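Local coordinates for ATP:cob(I)alamin adenosyltransferase (Salmonella enterica subsp. enterica serovar Livingstone, PDB 5CX7), which probably converts cob(I)alamin to adenosylcobalamin, the cofactor of propanediol dehydratase, and binds heme in its C-terminal domain, at residues K66-T69 with A70-K74; Q129-D132 with I133-A137. All blocks are in the same frame, centred on the assembly; numbering follows the deposited sequence.

Contact 1: residues K66-T69 with A70-K74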
# COMPACT_ATOMS: atom_id res chain seq x y z
N LYS E 66 -9.45 6.93 15.05
CA LYS E 66 -10.09 8.06 15.75
C LYS E 66 -9.18 8.77 16.70
O LYS E 66 -9.19 10.01 16.84
CB LYS E 66 -11.37 7.61 16.44
CG LYS E 66 -12.51 7.26 15.54
CD LYS E 66 -13.77 6.90 16.37
CE LYS E 66 -14.79 6.17 15.50
NZ LYS E 66 -16.00 5.76 16.27
N ALA E 67 -8.43 7.99 17.47
CA ALA E 67 -7.54 8.53 18.46
C ALA E 67 -6.45 9.33 17.81
O ALA E 67 -6.13 10.48 18.24
CB ALA E 67 -6.96 7.43 19.30
N TRP E 68 -5.90 8.75 16.72
CA TRP E 68 -4.87 9.45 15.97
C TRP E 68 -5.38 10.75 15.32
O TRP E 68 -4.69 11.79 15.39
CB TRP E 68 -4.31 8.54 14.86
CG TRP E 68 -3.15 9.17 14.17
CD1 TRP E 68 -1.86 9.09 14.52
CD2 TRP E 68 -3.18 9.90 12.96
NE1 TRP E 68 -1.05 9.76 13.62
CE2 TRP E 68 -1.82 10.26 12.64
CE3 TRP E 68 -4.19 10.29 12.09
CZ2 TRP E 68 -1.48 10.95 11.50
CZ3 TRP E 68 -3.84 11.09 10.98
CH2 TRP E 68 -2.50 11.36 10.69
N THR E 69 -6.57 10.70 14.75
CA THR E 69 -7.19 11.88 14.14
C THR E 69 -7.28 13.05 15.14
O THR E 69 -7.06 14.19 14.79
CB THR E 69 -8.59 11.52 13.63
OG1 THR E 69 -8.53 10.49 12.63
CG2 THR E 69 -9.27 12.70 13.03
N ALA E 70 -7.77 12.71 16.35
CA ALA E 70 -7.95 13.68 17.38
C ALA E 70 -6.66 14.46 17.60
O ALA E 70 -6.69 15.69 17.77
CB ALA E 70 -8.45 13.04 18.68
N VAL E 71 -5.54 13.77 17.70
CA VAL E 71 -4.27 14.43 17.91
C VAL E 71 -3.77 15.13 16.62
O VAL E 71 -3.30 16.32 16.68
CB VAL E 71 -3.23 13.42 18.46
CG1 VAL E 71 -1.74 13.81 18.31
CG2 VAL E 71 -3.51 13.04 19.91
N ALA E 72 -3.89 14.44 15.50
CA ALA E 72 -3.36 14.93 14.20
C ALA E 72 -4.07 16.17 13.67
O ALA E 72 -3.50 16.93 12.90
CB ALA E 72 -3.44 13.79 13.15
N MET E 73 -5.34 16.36 14.06
CA MET E 73 -6.13 17.51 13.77
C MET E 73 -6.52 18.39 15.00
O MET E 73 -7.25 19.36 14.80
CB MET E 73 -7.38 17.10 13.04
CG MET E 73 -6.92 16.31 11.81
SD MET E 73 -7.88 16.43 10.39
CE MET E 73 -7.83 18.18 10.06
N LYS E 74 -6.04 18.03 16.17
CA LYS E 74 -6.34 18.75 17.42
C LYS E 74 -7.82 19.01 17.60
O LYS E 74 -8.25 20.13 17.88
CB LYS E 74 -5.54 20.06 17.50
CG LYS E 74 -4.08 19.85 17.52
CD LYS E 74 -3.34 21.23 17.55
CE LYS E 74 -1.87 21.05 17.39
NZ LYS E 74 -1.16 22.39 17.28
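W68 O accepts a hydrogen bond from A72 N at 2.8 Å. The bond belongs to the last turns of helix 59-72. A70 N bonds to K66 O at 3.1 Å, and M73 N to T69 O at 2.9 Å. The V71 N to A67 O bond is weak. The helix ends in a Schellman motif with K74, at positive phi, as its C-prime residue.

The W68 side chain has CG anti to the backbone N (chi1 -174°). This carries the indole down the helix to A72, one turn on. L57 and V58 of a second subunit pack on W68 and A72 respectively, so this side of the helix end lies at a subunit interface. A67 and V71 pack against strand 36-41 of the sheet. T69 OG1 bonds back to K65 O and also to V102 N, which ties the helix to a neighbouring loop. The A72 methyl makes a CH-pi contact with one face of the W68 indole: A72 CB sits 3.5 Å from the centroid of the six-membered ring, only 10° off the ring normal, and CZ3 is its closest ring atom.

Contact 2: residues Q129-D132 with I133-A137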
# COMPACT_ATOMS: atom_id res chain seq x y z
N GLN E 129 -23.06 5.96 20.97
CA GLN E 129 -22.54 5.10 22.03
C GLN E 129 -21.04 5.26 22.20
O GLN E 129 -20.53 5.32 23.30
CB GLN E 129 -22.88 3.63 21.84
CG GLN E 129 -24.32 3.31 22.05
CD GLN E 129 -24.67 1.90 21.60
OE1 GLN E 129 -24.11 1.35 20.62
NE2 GLN E 129 -25.57 1.28 22.32
N ASP E 130 -20.34 5.37 21.07
CA ASP E 130 -18.92 5.53 21.09
C ASP E 130 -18.51 6.85 21.74
O ASP E 130 -17.60 6.86 22.56
CB ASP E 130 -18.33 5.51 19.64
CG ASP E 130 -18.42 4.20 18.94
OD1 ASP E 130 -18.58 3.09 19.51
OD2 ASP E 130 -18.22 4.22 17.65
N MET E 131 -19.25 7.91 21.45
CA MET E 131 -19.04 9.18 22.08
C MET E 131 -19.31 9.10 23.59
O MET E 131 -18.62 9.73 24.38
CB MET E 131 -19.86 10.26 21.41
CG MET E 131 -19.36 10.59 19.96
SD MET E 131 -20.44 11.64 19.04
CE MET E 131 -20.14 13.16 19.92
N ASP E 132 -20.41 8.50 23.96
CA ASP E 132 -20.77 8.32 25.39
C ASP E 132 -19.69 7.63 26.14
O ASP E 132 -19.24 8.09 27.22
CB ASP E 132 -22.08 7.54 25.44
CG ASP E 132 -22.61 7.26 26.90
OD1 ASP E 132 -21.81 7.19 27.83
OD2 ASP E 132 -23.77 6.91 27.01
N ILE E 133 -19.23 6.51 25.61
CA ILE E 133 -18.11 5.77 26.21
C ILE E 133 -16.84 6.60 26.36
O ILE E 133 -16.27 6.63 27.43
CB ILE E 133 -17.84 4.48 25.46
CG1 ILE E 133 -19.05 3.51 25.57
CG2 ILE E 133 -16.58 3.79 25.93
CD1 ILE E 133 -19.14 2.47 24.47
N ALA E 134 -16.47 7.31 25.29
CA ALA E 134 -15.32 8.16 25.30
C ALA E 134 -15.46 9.27 26.35
O ALA E 134 -14.54 9.52 27.10
CB ALA E 134 -15.09 8.75 23.92
N GLN E 135 -16.58 9.95 26.36
CA GLN E 135 -16.82 11.04 27.32
C GLN E 135 -16.81 10.57 28.76
O GLN E 135 -16.25 11.22 29.63
CB GLN E 135 -18.15 11.74 27.04
CG GLN E 135 -18.16 12.58 25.77
CD GLN E 135 -19.60 12.76 25.24
OE1 GLN E 135 -20.55 12.48 25.92
NE2 GLN E 135 -19.72 13.21 24.01
N THR E 136 -17.40 9.42 29.00
CA THR E 136 -17.41 8.81 30.34
C THR E 136 -15.99 8.52 30.79
O THR E 136 -15.65 8.75 31.95
CB THR E 136 -18.28 7.51 30.35
OG1 THR E 136 -19.59 7.84 29.92
CG2 THR E 136 -18.36 6.87 31.75
N ALA E 137 -15.16 7.95 29.90
CA ALA E 137 -13.81 7.57 30.25
C ALA E 137 -13.01 8.82 30.56
O ALA E 137 -12.27 8.84 31.55
CB ALA E 137 -13.17 6.81 29.11
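Segment 129-137 is regular alpha-helix, part of helix 127-139, with four successive backbone bonds from I133, A134, Q135 and T136 to the carbonyls four residues earlier. The I133 N to Q129 O bond is 2.9 Å long.

D132 O takes two donors. T136 N reaches D132 O at 2.9 Å, as the helix requires. T136 OG1 reaches D132 O at 2.7 Å from the other face of the carbonyl plane, 40° out of that plane. The hydroxyl can do this because it stands beside its own backbone N (chi1 -57°). The D132 and T136 side chains run side by side and point the same way, with D132 OD1 3.1 Å from T136 OG1. The other carboxylate oxygen, OD2, forms a salt bridge with R27 of helix 14-31, and R27 also packs on T136.

The extended Q135 side chain runs back along the helix past M131 O. Its CG comes within 3.2 Å of M131 O. The amide end then crosses the M131 side chain at a slant, with Q135 NE2 3.9 Å from M131 CB. That NE2 hydrogen-bonds to Y108 OH, and Y108 packs on M131 too. I133 lays its CG1 3.3 Å from Q129 O, while its side chain touches A24 and R27 of helix 14-31 and I122 of strand 115-123. A134 lies against that strand as well. D130 OD1 bonds to G125 N, just ahead of the helix.

The T136 hydroxyl proton is thus directed to a main-chain oxygen. The D132 carboxylate is paired with arginine, which probably favours its charged form. The polar groups of this helix therefore join it both to helix 14-31 and to strand 107-112.

How the contacts relate
Contact 1 lies in the second half of helix 59-72, and contact 2 lies in helix 127-139, near the C-terminus. They follow one another along the chain, and their centres are 16 Å apart, on opposite sides of the chain's centre. Both helices pack against the four-stranded antiparallel sheet: A67 and V71 meet strand 36-41, while D130 and A134 meet strand 115-123. A salt bridge joins the two contacts directly, K66 NZ to D130 OD2 at 3.0 Å. K66 NZ also bonds to G105 O and I122 O. Contact 1 faces a second subunit. Contact 2 instead packs on helix 14-31, which carries H18, the probable axial heme ligand.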